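Local structure of uncharacterized conserved (Bdellovibrio bacteriovorus, 7O21) at residues 235-238 with 239-243; 180-183 with 184-188; 102-106 with 107-111; 34-37 with 38-41; 190-193 with 194-198. The protein probably trims cell-wall peptidoglycan as an LD-carboxypeptidase of the YkuD family, helping to give this predatory bacterium its curved shape. All coordinates share one frame; numbering follows the deposited sequence. Where two conformers were deposited one is given.

Contact 1: 235-238 with 239-243; sequences KKNL and KSKYE. With EDO (1,2-ethanediol), chain M.
The phenol ring of Tyr242 carries CB of Lys241 over the centre of one face, 4.1 Å above its plane, and makes an apolar contact with Leu238, Tyr242 CD2 lying 4.4 Å from Leu238 CD2. The amide of Asn237, a second flat group, is approached by the bent chain of Lys241: ND2 of Asn237 is 3.8 Å from CE of Lys241, and the two side chains cross at a slant. Both arrangements belong to the last turn of helix 228-241, where Tyr242 is the first residue to leave helical backbone angles. Leu238 O is gripped twice there. Tyr242 N reaches it at 2.8 Å, almost in line with the C=O bond (172° at the oxygen), whereas Lys241 N lies well above the carbonyl plane at 3.0 Å. Ser240 turns its OG in between its own backbone N and carbonyl carbon (chi1 76°), which lets the hydroxyl donate to Asn237 O at 2.6 Å. On another side of the helix, NZ of Lys235 donates to O2 of an ethanediol molecule at 3.0 Å, and Leu238 CD1 lies 3.5 Å from the same O2. Leu238 also packs on Pro102 of the second subunit, and Lys239 NZ bonds to Gln208 O. At this helix end Leu238 O thus takes two amides, while Asn237 O, which among the bonds across this contact has only a weak backbone one from Lys241 N, is supplemented by the Ser240 hydroxyl.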
# COMPACT_ATOMS: atom_id res chain seq x y z
N LYS A 235 -19.21 -3.36 18.04
CA LYS A 235 -18.76 -4.03 19.26
C LYS A 235 -19.92 -4.33 20.19
O LYS A 235 -19.96 -5.40 20.81
CB LYS A 235 -17.71 -3.18 19.96
CG LYS A 235 -16.42 -3.07 19.15
CD LYS A 235 -15.69 -4.40 19.11
CE LYS A 235 -14.28 -4.26 18.56
NZ LYS A 235 -14.23 -4.49 17.10
N LYS A 236 -20.87 -3.41 20.30
CA LYS A 236 -22.03 -3.65 21.15
C LYS A 236 -22.90 -4.76 20.58
O LYS A 236 -23.43 -5.60 21.33
CB LYS A 236 -22.83 -2.36 21.32
CG LYS A 236 -22.15 -1.28 22.13
CD LYS A 236 -22.92 0.03 22.04
CE LYS A 236 -22.40 1.07 23.02
NZ LYS A 236 -22.97 2.42 22.73
N ASN A 237 -23.06 -4.80 19.25
CA ASN A 237 -23.86 -5.86 18.64
C ASN A 237 -23.22 -7.22 18.84
O ASN A 237 -23.92 -8.21 19.12
CB ASN A 237 -24.07 -5.58 17.15
CG ASN A 237 -25.00 -6.59 16.50
OD1 ASN A 237 -26.06 -6.90 17.04
ND2 ASN A 237 -24.60 -7.12 15.34
N LEU A 238 -21.90 -7.31 18.68
CA LEU A 238 -21.22 -8.58 18.93
C LEU A 238 -21.41 -9.02 20.37
O LEU A 238 -21.69 -10.19 20.65
CB LEU A 238 -19.73 -8.45 18.61
CG LEU A 238 -19.35 -8.27 17.15
CD1 LEU A 238 -17.88 -7.91 17.02
CD2 LEU A 238 -19.67 -9.55 16.42
N LYS A 239 -21.26 -8.08 21.31
CA LYS A 239 -21.47 -8.39 22.72
C LYS A 239 -22.86 -8.97 22.96
O LYS A 239 -23.02 -9.89 23.77
CB LYS A 239 -21.26 -7.14 23.57
CG LYS A 239 -21.59 -7.34 25.04
CD LYS A 239 -21.39 -6.06 25.84
CE LYS A 239 -21.61 -6.32 27.32
NZ LYS A 239 -21.45 -5.09 28.14
N SER A 240 -23.88 -8.42 22.29
CA SER A 240 -25.23 -8.92 22.51
C SER A 240 -25.37 -10.37 22.09
O SER A 240 -26.19 -11.11 22.65
CB SER A 240 -26.24 -8.04 21.77
OG SER A 240 -26.23 -8.32 20.38
N LYS A 241 -24.59 -10.80 21.10
CA LYS A 241 -24.72 -12.14 20.53
C LYS A 241 -23.76 -13.16 21.12
O LYS A 241 -24.11 -14.34 21.20
CB LYS A 241 -24.51 -12.09 19.01
CG LYS A 241 -25.49 -11.18 18.28
CD LYS A 241 -25.54 -11.49 16.79
CE LYS A 241 -24.37 -10.88 16.04
NZ LYS A 241 -24.08 -11.63 14.78
N TYR A 242 -22.57 -12.73 21.54
CA TYR A 242 -21.53 -13.64 22.02
C TYR A 242 -21.08 -13.12 23.37
O TYR A 242 -20.30 -12.16 23.44
CB TYR A 242 -20.37 -13.69 21.03
CG TYR A 242 -20.82 -14.12 19.65
CD1 TYR A 242 -21.59 -15.26 19.49
CD2 TYR A 242 -20.51 -13.36 18.53
CE1 TYR A 242 -22.02 -15.66 18.23
CE2 TYR A 242 -20.93 -13.75 17.27
CZ TYR A 242 -21.69 -14.90 17.13
OH TYR A 242 -22.12 -15.30 15.88
N GLU A 243 -21.57 -13.77 24.43
CA GLU A 243 -21.40 -13.24 25.78
C GLU A 243 -19.94 -13.23 26.22
O GLU A 243 -19.48 -12.28 26.87
CB GLU A 243 -22.24 -14.05 26.76
CG GLU A 243 -22.35 -13.42 28.14
CD GLU A 243 -23.34 -14.14 29.04
OE1 GLU A 243 -24.41 -13.57 29.33
OE2 GLU A 243 -23.04 -15.28 29.47
C1 EDO M . -14.37 -8.36 15.43
O1 EDO M . -13.64 -7.20 15.03
C2 EDO M . -14.10 -8.62 16.90
O2 EDO M . -14.42 -7.41 17.61

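Contact 2: 180-183 with 184-188; sequences NYVS and KSEHD
Glu186 reaches back over the start of its own helix to touch the two residues that precede it. Its CB lies 3.4 Å from OG of Ser183. The next atom, CG, stands anti to the backbone N (chi1 -180°) and so comes against the branched side chain of Val182, 3.8 Å from Val182 CB and 4.0 Å from Val182 CG2. At chi2 the chain bends (56°), and the carboxylate turns away from Val182; OE2 forms a salt bridge with NE of Arg190, one helical turn further on. The backbone beneath is held by Ser183, the N-cap of helix 184-206. Ser183 OG accepts from Glu186 N at 3.0 Å in a nearly straight bond, N-H...O 166°, so the hydroxyl takes up an amide of the first turn that has no helical carbonyl before it. Ser183 O then takes the amide of His187, N to O 2.7 Å, as the first regular bond of the helix. Val182 CG2 also comes within 3.8 Å of His187 N and lies at the edge of the imidazole ring, near its plane. His187 is buried, and its NE2 donates to Leu30 O. The junction joins two elements: before it, strand 181-182 pairs antiparallel with strand 26-27, Val182 bonding through its backbone to Leu26; after it, helix 184-206 sets out with His187 packed on Leu26 and on Ile63 of strand 62-73.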
# COMPACT_ATOMS: atom_id res chain seq x y z
N ASN A 180 16.29 10.45 22.77
CA ASN A 180 16.51 10.61 24.21
C ASN A 180 16.95 9.26 24.78
O ASN A 180 16.17 8.31 24.81
CB ASN A 180 15.23 11.08 24.89
CG ASN A 180 15.35 11.16 26.40
OD1 ASN A 180 16.42 11.44 26.94
ND2 ASN A 180 14.24 10.90 27.09
N TYR A 181 18.20 9.18 25.24
CA TYR A 181 18.72 7.95 25.83
C TYR A 181 18.53 8.01 27.35
O TYR A 181 18.92 8.98 27.99
CB TYR A 181 20.20 7.79 25.50
CG TYR A 181 20.43 7.25 24.11
CD1 TYR A 181 20.47 5.88 23.87
CD2 TYR A 181 20.62 8.11 23.03
CE1 TYR A 181 20.68 5.38 22.60
CE2 TYR A 181 20.83 7.61 21.75
CZ TYR A 181 20.86 6.25 21.55
OH TYR A 181 21.08 5.73 20.29
N VAL A 182 17.93 6.96 27.91
CA VAL A 182 17.61 6.91 29.33
C VAL A 182 18.22 5.66 29.95
O VAL A 182 18.67 4.74 29.27
CB VAL A 182 16.10 6.98 29.58
CG1 VAL A 182 15.55 8.29 29.03
CG2 VAL A 182 15.40 5.78 28.95
N SER A 183 18.24 5.64 31.29
CA SER A 183 18.77 4.49 32.00
C SER A 183 17.90 3.26 31.76
O SER A 183 16.71 3.36 31.43
CB SER A 183 18.83 4.77 33.51
OG SER A 183 17.53 4.86 34.07
N LYS A 184 18.51 2.09 31.93
CA LYS A 184 17.76 0.84 31.80
C LYS A 184 16.58 0.82 32.76
O LYS A 184 15.51 0.30 32.43
CB LYS A 184 18.68 -0.35 32.05
CG LYS A 184 19.44 -0.80 30.83
CD LYS A 184 20.46 -1.86 31.20
CE LYS A 184 21.53 -1.97 30.12
NZ LYS A 184 22.80 -1.32 30.53
N SER A 185 16.77 1.36 33.97
CA SER A 185 15.66 1.47 34.92
C SER A 185 14.53 2.33 34.38
O SER A 185 13.36 1.95 34.45
CB SER A 185 16.14 2.04 36.26
OG SER A 185 15.22 1.70 37.28
N GLU A 186 14.87 3.53 33.91
CA GLU A 186 13.86 4.41 33.34
C GLU A 186 13.20 3.76 32.13
O GLU A 186 11.98 3.85 31.95
CB GLU A 186 14.50 5.74 32.94
CG GLU A 186 13.55 6.75 32.35
CD GLU A 186 12.37 7.06 33.25
OE1 GLU A 186 12.48 6.89 34.49
OE2 GLU A 186 11.32 7.49 32.72
N HIS A 187 14.00 3.10 31.28
CA HIS A 187 13.46 2.45 30.09
C HIS A 187 12.46 1.37 30.46
O HIS A 187 11.37 1.29 29.89
CB HIS A 187 14.59 1.84 29.26
CG HIS A 187 14.19 1.51 27.85
ND1 HIS A 187 13.68 0.29 27.49
CD2 HIS A 187 14.22 2.26 26.73
CE1 HIS A 187 13.42 0.29 26.19
NE2 HIS A 187 13.72 1.48 25.71
N ASP A 188 12.82 0.52 31.43
CA ASP A 188 11.91 -0.54 31.84
C ASP A 188 10.64 0.03 32.46
O ASP A 188 9.55 -0.52 32.28
CB ASP A 188 12.59 -1.50 32.81
CG ASP A 188 11.72 -2.70 33.13
OD1 ASP A 188 11.53 -3.54 32.23
OD2 ASP A 188 11.21 -2.78 34.26

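Contact 3: 102-106 with 107-111; sequences PKIPF and SLYGA. With EDO (1,2-ethanediol), chain H; SCN (thiocyanate ion), chain E.
Pro105 O is gripped by two backbone amides, those of Tyr109 and Leu108, and this pair of bonds opens the one-turn helix 106-109 in the YkuD-type catalytic domain, with Pro105 at the N-cap position. Tyr109 N lies in the carbonyl plane at 3.0 Å from Pro105 O; Leu108 N, 3.2 Å from the same oxygen, stands far above that plane. The turn closes at Gly110, whose N donates to Phe106 O at 2.8 Å and whose positive phi (57°) leads the chain out of the helix. Apolar side chains pack along the turn. Ile104 runs across Tyr109 at about a right angle, its CD1 3.7 Å from Tyr109 CB. Pro105 touches two partners with neighbouring ring atoms: its CG is 3.9 Å from Leu108 CD1, and its CD meets the edge of the Tyr109 ring in plane, 3.9 Å from Tyr109 CD2, Pro105 lying alongside Tyr109 and pointing the same way. CB of Leu108 lies over one face, toward the rim. Tyr109 stands beside the predicted catalytic centre, its ring edge-to-face with His136, the probable proton donor/acceptor. Its hydroxyl bonds to Gly225 O of the second subunit, so the dimer partner reaches the vicinity of the active site. The nitrogen of a thiocyanate ion, probably from the crystallisation liquor, also lies close to that hydroxyl. From the start of the turn, the ring of Phe106 reaches forward to its end, CG anti to the backbone N (chi1 -171°), in a CH-pi contact: Gly110 CA lies over one ring face, 3.8 Å from the Phe106 centroid.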
# COMPACT_ATOMS: atom_id res chain seq x y z
N PRO A 102 19.88 -2.98 -12.12
CA PRO A 102 19.85 -1.79 -12.96
C PRO A 102 18.58 -0.97 -12.79
O PRO A 102 18.39 -0.01 -13.52
CB PRO A 102 19.87 -2.39 -14.37
CG PRO A 102 19.08 -3.65 -14.23
CD PRO A 102 19.37 -4.17 -12.83
N LYS A 103 17.74 -1.34 -11.84
CA LYS A 103 16.48 -0.61 -11.65
C LYS A 103 16.72 0.82 -11.19
O LYS A 103 16.02 1.66 -11.61
CB LYS A 103 15.56 -1.36 -10.69
CG LYS A 103 15.00 -2.67 -11.20
CD LYS A 103 14.32 -2.55 -12.55
CE LYS A 103 13.90 -3.88 -13.13
NZ LYS A 103 13.76 -3.87 -14.60
N ILE A 104 17.70 1.03 -10.33
CA ILE A 104 17.94 2.36 -9.80
C ILE A 104 19.38 2.79 -10.02
O ILE A 104 20.30 1.96 -9.98
CB ILE A 104 17.53 2.48 -8.32
CG1 ILE A 104 18.25 1.43 -7.47
CG2 ILE A 104 16.02 2.34 -8.17
CD1 ILE A 104 18.15 1.71 -5.97
N PRO A 105 19.63 4.08 -10.27
CA PRO A 105 20.99 4.53 -10.58
C PRO A 105 21.90 4.52 -9.35
O PRO A 105 21.57 5.08 -8.30
CB PRO A 105 20.78 5.96 -11.09
CG PRO A 105 19.45 6.39 -10.51
CD PRO A 105 18.62 5.14 -10.47
N PHE A 106 23.08 3.93 -9.52
CA PHE A 106 24.11 3.99 -8.49
C PHE A 106 24.49 5.42 -8.16
O PHE A 106 24.84 5.72 -7.01
CB PHE A 106 25.34 3.21 -8.97
CG PHE A 106 26.39 3.02 -7.91
CD1 PHE A 106 27.39 3.95 -7.73
CD2 PHE A 106 26.38 1.88 -7.12
CE1 PHE A 106 28.37 3.77 -6.75
CE2 PHE A 106 27.34 1.68 -6.15
CZ PHE A 106 28.34 2.63 -5.96
N SER A 107 24.46 6.32 -9.15
CA SER A 107 24.90 7.69 -8.90
C SER A 107 24.06 8.37 -7.83
O SER A 107 24.54 9.26 -7.11
CB SER A 107 24.87 8.50 -10.19
OG SER A 107 23.54 8.55 -10.72
N LEU A 108 22.79 7.97 -7.71
CA LEU A 108 21.89 8.56 -6.73
C LEU A 108 21.72 7.71 -5.48
O LEU A 108 21.48 8.26 -4.40
CB LEU A 108 20.50 8.79 -7.34
CG LEU A 108 20.39 9.70 -8.56
CD1 LEU A 108 18.91 9.86 -8.93
CD2 LEU A 108 21.01 11.04 -8.29
N TYR A 109 21.83 6.39 -5.60
CA TYR A 109 21.40 5.48 -4.54
C TYR A 109 22.48 4.51 -4.11
O TYR A 109 22.24 3.69 -3.22
CB TYR A 109 20.13 4.72 -4.98
CG TYR A 109 19.02 5.68 -5.30
CD1 TYR A 109 18.48 6.50 -4.32
CD2 TYR A 109 18.51 5.79 -6.60
CE1 TYR A 109 17.50 7.40 -4.61
CE2 TYR A 109 17.52 6.68 -6.89
CZ TYR A 109 17.01 7.48 -5.90
OH TYR A 109 16.02 8.39 -6.15
N GLY A 110 23.66 4.58 -4.71
CA GLY A 110 24.65 3.57 -4.42
C GLY A 110 24.13 2.17 -4.69
O GLY A 110 23.29 1.93 -5.57
N ALA A 111 24.62 1.21 -3.90
CA ALA A 111 24.45 -0.19 -4.24
C ALA A 111 23.06 -0.72 -3.94
O ALA A 111 22.66 -1.73 -4.54
CB ALA A 111 25.49 -1.05 -3.52
C1 EDO H . 22.99 1.03 -13.67
O1 EDO H . 23.50 -0.29 -13.69
C2 EDO H . 23.63 1.79 -12.52
O2 EDO H . 23.48 3.19 -12.67
S SCN E . 11.97 8.76 -3.13
C SCN E . 13.55 9.10 -3.57
N SCN E . 14.63 9.33 -3.86

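Contact 4: 34-37 with 38-41; sequences SETE and AFSR
The chain folds through a type I beta turn from Thr36 to Phe39, closed by Phe39 N donating to Thr36 O at 3.0 Å from a position well above the carbonyl plane. The turn brings the side chains at its two ends together. CG2 of Thr36 lies over the middle of the Phe39 ring, 3.9 Å from its centroid and 13° off the normal, a CH-pi contact. CB of Thr36 is nearer still to one side of that ring, 3.5 Å from Phe39 CD2. Phe39 places its CG beside the backbone N (chi1 -54°), and this direction carries the ring back beneath Thr36. Ser34 meets the ring at its rim: CB is in the plane, 3.8 Å from Phe39 CD2, and OG approaches Phe39 CD2 to 3.4 Å. The same OG accepts from Thr36 N at 3.0 Å, a nearly straight bond (168°), which makes an ST turn directly ahead of the beta turn. Together the two turns shape the connection between strand 30-32, the edge of the five-stranded antiparallel sheet of the NTF2-like part, and strand 42-47 of the catalytic sheet. Ser34 OG is also bonded to Gln251 O, and Thr36 OG1 to the hydroxyl of Ser250, both on strand 246-257, so both hydroxyls are tied to the sheet, and that of Ser34 lies at the ring edge as well. Lys264 adds a cation-pi contact to Phe39. Thr36 CG2 also lies 4.0 Å from Ala38 CB.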
# COMPACT_ATOMS: atom_id res chain seq x y z
N SER A 34 8.51 -7.04 19.13
CA SER A 34 7.55 -8.14 19.25
C SER A 34 8.27 -9.48 19.27
O SER A 34 9.31 -9.67 18.62
CB SER A 34 6.55 -8.10 18.10
OG SER A 34 5.82 -9.32 18.06
N GLU A 35 7.71 -10.43 20.03
CA GLU A 35 8.24 -11.79 20.04
C GLU A 35 7.84 -12.59 18.80
O GLU A 35 8.37 -13.69 18.59
CB GLU A 35 7.75 -12.55 21.28
CG GLU A 35 6.27 -12.89 21.21
CD GLU A 35 5.77 -13.59 22.47
OE1 GLU A 35 6.53 -14.41 23.03
OE2 GLU A 35 4.64 -13.32 22.92
N THR A 36 6.91 -12.08 17.99
CA THR A 36 6.35 -12.86 16.89
C THR A 36 7.37 -12.99 15.75
O THR A 36 7.79 -11.99 15.16
CB THR A 36 5.05 -12.21 16.42
OG1 THR A 36 4.07 -12.32 17.46
CG2 THR A 36 4.52 -12.88 15.16
N GLU A 37 7.77 -14.23 15.43
CA GLU A 37 8.85 -14.43 14.47
C GLU A 37 8.44 -14.11 13.03
O GLU A 37 9.31 -13.92 12.18
CB GLU A 37 9.47 -15.82 14.66
CG GLU A 37 10.03 -15.94 16.06
CD GLU A 37 10.71 -17.25 16.40
OE1 GLU A 37 10.87 -18.12 15.52
OE2 GLU A 37 11.09 -17.40 17.58
N ALA A 38 7.14 -14.03 12.74
CA ALA A 38 6.69 -13.56 11.43
C ALA A 38 7.01 -12.09 11.23
O ALA A 38 7.03 -11.63 10.08
CB ALA A 38 5.19 -13.80 11.28
N PHE A 39 7.27 -11.35 12.30
CA PHE A 39 7.67 -9.95 12.19
C PHE A 39 9.19 -9.93 12.21
O PHE A 39 9.83 -10.93 11.88
CB PHE A 39 7.10 -9.11 13.34
CG PHE A 39 5.60 -9.23 13.51
CD1 PHE A 39 4.76 -9.49 12.44
CD2 PHE A 39 5.03 -9.08 14.77
CE1 PHE A 39 3.37 -9.60 12.63
CE2 PHE A 39 3.66 -9.18 14.97
CZ PHE A 39 2.83 -9.43 13.90
N SER A 40 9.80 -8.81 12.62
CA SER A 40 11.25 -8.65 12.53
C SER A 40 11.84 -8.58 13.92
O SER A 40 11.37 -7.81 14.76
CB SER A 40 11.59 -7.37 11.76
OG SER A 40 12.99 -7.07 11.86
N ARG A 41 12.86 -9.39 14.18
CA ARG A 41 13.51 -9.28 15.48
C ARG A 41 14.44 -8.08 15.57
O ARG A 41 14.94 -7.79 16.66
CB ARG A 41 14.24 -10.56 15.87
CG ARG A 41 15.38 -10.97 14.97
CD ARG A 41 15.74 -12.45 15.26
NE ARG A 41 17.02 -12.83 14.68
CZ ARG A 41 17.16 -13.58 13.59
NH1 ARG A 41 16.09 -14.05 12.95
NH2 ARG A 41 18.37 -13.87 13.14

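Contact 5: 190-193 with 194-198; sequences RRQD and LSRFV
Leu194 donates from its N to Arg190 O at 3.1 Å, one of the i to i+4 bonds of the long helix 184-206, and folds its side chain back so that CD2 lies 3.2 Å from that same oxygen. Its side chain also packs on Tyr291, Leu261 and Ile254, on strands 290-300, 260-270 and 246-257 of the antiparallel sheet against which this helix of the NTF2-like part rests. Ser195 gives two donors to one acceptor: Arg191 O receives Ser195 N at 2.8 Å, close to the carbonyl plane, and Ser195 OG at 3.0 Å, 45° out of it. Arg196 faces solvent with its chain bent at chi3 (-48°), which lays the guanidinium back over the helix; Gln192 O sits 3.5 Å above one face, toward the rim. NH2 of Arg196 forms a salt bridge with OD1 of Asp193, an i to i+3 pair, but the modelled 2.3 Å is too short to be trusted in detail. Carboxylate and guanidinium are nearly perpendicular, 79° apart. A water in the guanidinium plane accepts from Arg196 NH1 and lies 2.8 Å from Asp193 OD1, to which it may donate, a possible second link between the two charges. Asp193 OD2 is paired with Lys189. Phe197 turns its ring away toward Phe216, which it meets edge-to-face; its backbone N bonds to Asp193 O at 3.1 Å.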
# COMPACT_ATOMS: atom_id res chain seq x y z
N ARG A 190 9.17 2.90 31.67
CA ARG A 190 8.36 3.34 30.54
C ARG A 190 7.74 2.16 29.80
O ARG A 190 6.57 2.21 29.41
CB ARG A 190 9.20 4.19 29.60
CG ARG A 190 9.71 5.46 30.24
CD ARG A 190 10.28 6.40 29.20
NE ARG A 190 10.90 7.55 29.84
CZ ARG A 190 11.14 8.70 29.22
NH1 ARG A 190 10.80 8.85 27.94
NH2 ARG A 190 11.72 9.69 29.87
N ARG A 191 8.53 1.10 29.58
CA ARG A 191 7.99 -0.08 28.91
C ARG A 191 6.82 -0.67 29.70
O ARG A 191 5.78 -0.99 29.12
CB ARG A 191 9.09 -1.12 28.70
CG ARG A 191 8.65 -2.34 27.89
CD ARG A 191 9.69 -3.47 27.92
NE ARG A 191 9.95 -3.94 29.28
CZ ARG A 191 9.13 -4.71 29.98
NH1 ARG A 191 7.98 -5.12 29.45
NH2 ARG A 191 9.45 -5.08 31.21
N GLN A 192 6.97 -0.80 31.02
CA GLN A 192 5.89 -1.35 31.83
C GLN A 192 4.67 -0.44 31.81
O GLN A 192 3.53 -0.93 31.79
CB GLN A 192 6.36 -1.54 33.27
CG GLN A 192 7.43 -2.60 33.44
CD GLN A 192 7.93 -2.67 34.87
OE1 GLN A 192 7.44 -1.96 35.76
NE2 GLN A 192 8.92 -3.52 35.11
N ASP A 193 4.88 0.87 31.82
CA ASP A 193 3.76 1.81 31.78
C ASP A 193 2.93 1.58 30.53
O ASP A 193 1.70 1.50 30.58
CB ASP A 193 4.28 3.24 31.81
CG ASP A 193 4.71 3.68 33.20
OD1 ASP A 193 4.42 2.96 34.18
OD2 ASP A 193 5.33 4.75 33.29
N LEU A 194 3.59 1.46 29.38
CA LEU A 194 2.85 1.27 28.13
C LEU A 194 2.29 -0.14 28.04
O LEU A 194 1.19 -0.34 27.50
CB LEU A 194 3.75 1.62 26.94
CG LEU A 194 3.80 3.11 26.61
CD1 LEU A 194 2.40 3.66 26.30
CD2 LEU A 194 4.44 3.91 27.74
N SER A 195 3.01 -1.14 28.56
CA SER A 195 2.46 -2.49 28.62
C SER A 195 1.17 -2.52 29.42
O SER A 195 0.22 -3.22 29.06
CB SER A 195 3.48 -3.47 29.22
OG SER A 195 4.59 -3.63 28.37
N ARG A 196 1.12 -1.77 30.52
CA ARG A 196 -0.09 -1.74 31.33
C ARG A 196 -1.23 -1.05 30.59
O ARG A 196 -2.38 -1.47 30.72
CB ARG A 196 0.18 -1.06 32.68
CG ARG A 196 1.00 -1.91 33.62
CD ARG A 196 0.99 -1.35 35.04
NE ARG A 196 1.26 0.08 35.07
CZ ARG A 196 2.48 0.60 35.19
NH1 ARG A 196 3.54 -0.19 35.29
NH2 ARG A 196 2.64 1.92 35.20
N PHE A 197 -0.93 -0.01 29.81
CA PHE A 197 -1.96 0.61 28.97
C PHE A 197 -2.54 -0.40 27.98
O PHE A 197 -3.76 -0.57 27.89
CB PHE A 197 -1.37 1.83 28.23
CG PHE A 197 -2.30 2.45 27.21
CD1 PHE A 197 -3.24 3.42 27.57
CD2 PHE A 197 -2.25 2.06 25.88
CE1 PHE A 197 -4.07 4.00 26.63
CE2 PHE A 197 -3.08 2.63 24.94
CZ PHE A 197 -4.00 3.60 25.32
N VAL A 198 -1.67 -1.12 27.27
CA VAL A 198 -2.14 -2.12 26.32
C VAL A 198 -2.96 -3.20 27.03
O VAL A 198 -3.98 -3.66 26.52
CB VAL A 198 -0.96 -2.73 25.54
CG1 VAL A 198 -1.45 -3.88 24.67
CG2 VAL A 198 -0.27 -1.66 24.70
O HOH W 1 6.12 1.20 35.47

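From the N terminus, contact 4 comes first, turning the chain between strand 30-32 of the NTF2-like sheet and strand 42-47 of the catalytic sheet. Contact 3 follows, closing the loop after strand 91-99 with a one-turn helix near the predicted active site. Contact 2 starts helix 184-206, which leads back towards the NTF2-like part; contact 5 lies further along the same helix, and the two touch where Asn180 and Val182 meet Arg190. Contact 1 ends helix 228-241. All five are in series, so none nests or crosses. Contacts 1 and 3 have centres about 54 Å apart within the chain, yet in the dimer contact 1 of one subunit meets contact 3 of the other.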